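Local atomic coordinates of diadenosine Tetraphosphate Hydrolase (Caenorhabditis elegans, PDB entry 1KTG), a protein that hydrolyses diadenosine tetraphosphate (Ap4A) asymmetrically to AMP and ATP, using divalent metal ions such as magnesium. Residues P34-V39 against V85-A90. Residues are numbered along the deposited sequence; the frame is centred on the assembly and turned at random.
Sequences PPKGHV and VKYWLA. With MG (magnesium ion), chain F; AMP (adenosine monophosphate), chain J; PO4 (phosphate ion), chain C.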
loop_
_atom_site.group_PDB
_atom_site.type_symbol
_atom_site.label_atom_id
_atom_site.label_comp_id
_atom_site.label_asym_id
_atom_site.label_seq_id
_atom_site.Cartn_x
_atom_site.Cartn_y
_atom_site.Cartn_z
ATOM N N PRO A 34 -1.896 2.433 -1.701
ATOM C CA PRO A 34 -1.382 1.087 -1.936
ATOM C C PRO A 34 -2.498 0.123 -1.556
ATOM O O PRO A 34 -3.497 0.579 -0.998
ATOM C CB PRO A 34 -0.195 0.978 -0.958
ATOM C CG PRO A 34 0.110 2.385 -0.567
ATOM C CD PRO A 34 -1.221 3.089 -0.571
ATOM N N PRO A 35 -2.361 -1.163 -1.857
ATOM C CA PRO A 35 -3.400 -2.132 -1.504
ATOM C C PRO A 35 -3.595 -2.124 -0.001
ATOM O O PRO A 35 -2.618 -2.214 0.720
ATOM C CB PRO A 35 -2.816 -3.469 -1.975
ATOM C CG PRO A 35 -1.712 -3.093 -2.948
ATOM C CD PRO A 35 -1.212 -1.790 -2.525
ATOM N N LYS A 36 -4.834 -2.006 0.470
ATOM C CA LYS A 36 -5.091 -1.950 1.911
ATOM C C LYS A 36 -6.576 -2.063 2.194
ATOM O O LYS A 36 -7.397 -1.765 1.337
ATOM C CB LYS A 36 -4.564 -0.642 2.501
ATOM C CG LYS A 36 -5.260 0.593 1.973
ATOM C CD LYS A 36 -6.416 1.044 2.845
ATOM C CE LYS A 36 -6.920 2.445 2.451
ATOM N NZ LYS A 36 -7.485 2.534 1.060
ATOM N N GLY A 37 -6.930 -2.463 3.403
ATOM C CA GLY A 37 -8.334 -2.596 3.731
ATOM C C GLY A 37 -8.582 -2.837 5.205
ATOM O O GLY A 37 -7.663 -2.920 6.013
ATOM N N HIS A 38 -9.850 -2.929 5.558
ATOM C CA HIS A 38 -10.204 -3.088 6.952
ATOM C C HIS A 38 -9.771 -4.438 7.475
ATOM O O HIS A 38 -9.766 -5.441 6.745
ATOM C CB HIS A 38 -11.714 -2.940 7.142
ATOM C CG HIS A 38 -12.224 -1.559 6.884
ATOM N ND1 HIS A 38 -11.931 -0.491 7.705
ATOM C CD2 HIS A 38 -13.022 -1.074 5.906
ATOM C CE1 HIS A 38 -12.523 0.595 7.239
ATOM N NE2 HIS A 38 -13.202 0.266 6.154
ATOM N N VAL A 39 -9.422 -4.458 8.756
ATOM C CA VAL A 39 -9.147 -5.693 9.451
ATOM C C VAL A 39 -10.501 -6.396 9.602
ATOM O O VAL A 39 -11.453 -5.816 10.133
ATOM C CB VAL A 39 -8.478 -5.431 10.813
ATOM C CG1 VAL A 39 -8.253 -6.719 11.582
ATOM C CG2 VAL A 39 -7.149 -4.736 10.605
ATOM N N VAL A 85 -4.459 3.073 9.572
ATOM C CA VAL A 85 -4.056 2.158 8.513
ATOM C C VAL A 85 -2.587 1.831 8.718
ATOM O O VAL A 85 -1.718 2.685 8.552
ATOM C CB VAL A 85 -4.267 2.726 7.103
ATOM C CG1 VAL A 85 -3.983 1.647 6.046
ATOM C CG2 VAL A 85 -5.687 3.249 6.942
ATOM N N LYS A 86 -2.317 0.594 9.109
ATOM C CA LYS A 86 -0.945 0.165 9.304
ATOM C C LYS A 86 -0.399 -0.415 8.008
ATOM O O LYS A 86 -1.015 -1.301 7.428
ATOM C CB LYS A 86 -0.874 -0.897 10.388
ATOM C CG LYS A 86 0.546 -1.345 10.667
ATOM C CD LYS A 86 0.666 -2.137 11.960
ATOM C CE LYS A 86 2.116 -2.484 12.211
ATOM N NZ LYS A 86 2.340 -3.298 13.442
ATOM N N TYR A 87 0.756 0.081 7.572
ATOM C CA TYR A 87 1.416 -0.400 6.353
ATOM C C TYR A 87 2.797 -0.980 6.647
ATOM O O TYR A 87 3.561 -0.411 7.421
ATOM C CB TYR A 87 1.670 0.762 5.376
ATOM C CG TYR A 87 0.448 1.330 4.703
ATOM C CD1 TYR A 87 -0.171 2.471 5.193
ATOM C CD2 TYR A 87 -0.057 0.753 3.554
ATOM C CE1 TYR A 87 -1.279 3.001 4.570
ATOM C CE2 TYR A 87 -1.157 1.280 2.920
ATOM C CZ TYR A 87 -1.768 2.395 3.430
ATOM O OH TYR A 87 -2.864 2.918 2.789
ATOM N N TRP A 88 3.096 -2.094 5.990
ATOM C CA TRP A 88 4.441 -2.657 5.934
ATOM C C TRP A 88 4.973 -2.482 4.506
ATOM O O TRP A 88 4.216 -2.524 3.548
ATOM C CB TRP A 88 4.427 -4.150 6.237
ATOM C CG TRP A 88 4.333 -4.560 7.669
ATOM C CD1 TRP A 88 5.374 -4.850 8.519
ATOM C CD2 TRP A 88 3.137 -4.834 8.402
ATOM N NE1 TRP A 88 4.892 -5.240 9.742
ATOM C CE2 TRP A 88 3.520 -5.238 9.700
ATOM C CE3 TRP A 88 1.772 -4.750 8.107
ATOM C CZ2 TRP A 88 2.590 -5.573 10.685
ATOM C CZ3 TRP A 88 0.856 -5.087 9.085
ATOM C CH2 TRP A 88 1.270 -5.488 10.358
ATOM N N LEU A 89 6.283 -2.279 4.372
ATOM C CA LEU A 89 6.933 -2.186 3.063
ATOM C C LEU A 89 7.167 -3.614 2.533
ATOM O O LEU A 89 7.551 -4.495 3.276
ATOM C CB LEU A 89 8.255 -1.416 3.199
ATOM C CG LEU A 89 9.045 -1.135 1.920
ATOM C CD1 LEU A 89 8.278 -0.208 0.978
ATOM C CD2 LEU A 89 10.419 -0.568 2.235
ATOM N N ALA A 90 6.923 -3.844 1.247
ATOM C CA ALA A 90 7.050 -5.178 0.680
ATOM C C ALA A 90 7.529 -5.126 -0.763
ATOM O O ALA A 90 6.961 -4.406 -1.587
ATOM C CB ALA A 90 5.719 -5.892 0.756
HETATM MG MG MG F . -8.998 -1.302 0.174
HETATM P P AMP J . -9.868 4.853 2.336
HETATM O O1P AMP J . -8.825 4.759 1.238
HETATM O O2P AMP J . -9.211 4.799 3.697
HETATM O O3P AMP J . -10.960 3.863 2.056
HETATM O "O5'" AMP J . -10.520 6.317 2.180
HETATM C "C5'" AMP J . -11.621 6.727 2.986
HETATM C "C4'" AMP J . -11.767 8.232 2.853
HETATM O "O4'" AMP J . -10.633 8.834 3.468
HETATM C "C3'" AMP J . -11.790 8.680 1.400
HETATM O "O3'" AMP J . -12.778 9.686 1.236
HETATM C "C2'" AMP J . -10.388 9.203 1.130
HETATM O "O2'" AMP J . -10.381 10.359 0.305
HETATM C "C1'" AMP J . -9.846 9.545 2.508
HETATM N N9 AMP J . -8.415 9.211 2.703
HETATM C C8 AMP J . -7.731 8.149 2.226
HETATM N N7 AMP J . -6.440 8.212 2.639
HETATM C C5 AMP J . -6.288 9.302 3.385
HETATM C C6 AMP J . -5.172 9.935 4.116
HETATM N N6 AMP J . -3.939 9.372 4.107
HETATM N N1 AMP J . -5.418 11.078 4.774
HETATM C C2 AMP J . -6.645 11.643 4.784
HETATM N N3 AMP J . -7.703 11.107 4.134
HETATM C C4 AMP J . -7.587 9.969 3.433
HETATM P P PO4 C . -11.521 -2.218 2.109
HETATM O O1 PO4 C . -10.433 -2.489 1.088
HETATM O O2 PO4 C . -12.882 -2.320 1.428
HETATM O O3 PO4 C . -11.436 -3.230 3.223
HETATM O O4 PO4 C . -11.316 -0.800 2.626
HETATM O O HOH W 1 -7.583 -0.095 -0.857
HETATM O O HOH W 2 -9.534 0.427 1.245
HETATM O O HOH W 3 -10.487 -0.780 -1.267
#
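Tyr87 meets Pro34 and Lys36 with CE2 and the hydroxyl at the outer end of its ring. The Pro34 ring comes crosswise to the tyrosine, its CG 3.9 Å from Tyr87 CE2, while its CD sits beside the hydroxyl. Two residues after Pro34, Lys36 brings its aliphatic stem to the same tip, and Lys36 CG is 3.4 Å from Tyr87 OH. Further along, Lys36 CD rests on Val85 CG1 at 4.1 Å. No hydrogen bond joins the two segments; the contact is van der Waals packing, with the tyrosine oxygen lying against aliphatic carbons.

The lysine's shape explains its double role. With chi1 at 64°, CG lies between the backbone N and the carbonyl carbon, and further bends at chi2 and chi4 carry the amine off toward the nucleotide. There Lys36 NZ donates to AMP O1P at 2.6 Å, to Thr33 OG1 and to a magnesium-bound water, with a second such water at a longer distance, so its charge probably helps offset that of the phosphate. The backbone binds metal too: Lys36 O is 2.0 Å from the magnesium ion, which Glu56 also ligates. Two residues on, within the Nudix box, His38 N donates to O3 of the phosphate ion at 2.8 Å.

An alanine in place of Lys36 would probably leave the AMP phosphate without this positive partner and open a gap beside the Tyr87 hydroxyl and Val85.

In the Nudix fold, strands 32-38 and 81-92 both pair with strand 3-14, antiparallel and parallel respectively, so the contact spans that intervening strand. Met124 of helix 122-137 touches both Pro34 and Tyr87, Thr53 of helix 45-57 meets Pro35, and Val85 packs on Tyr76 of strand 64-78, whose hydroxyl is hydrogen-bonded to AMP.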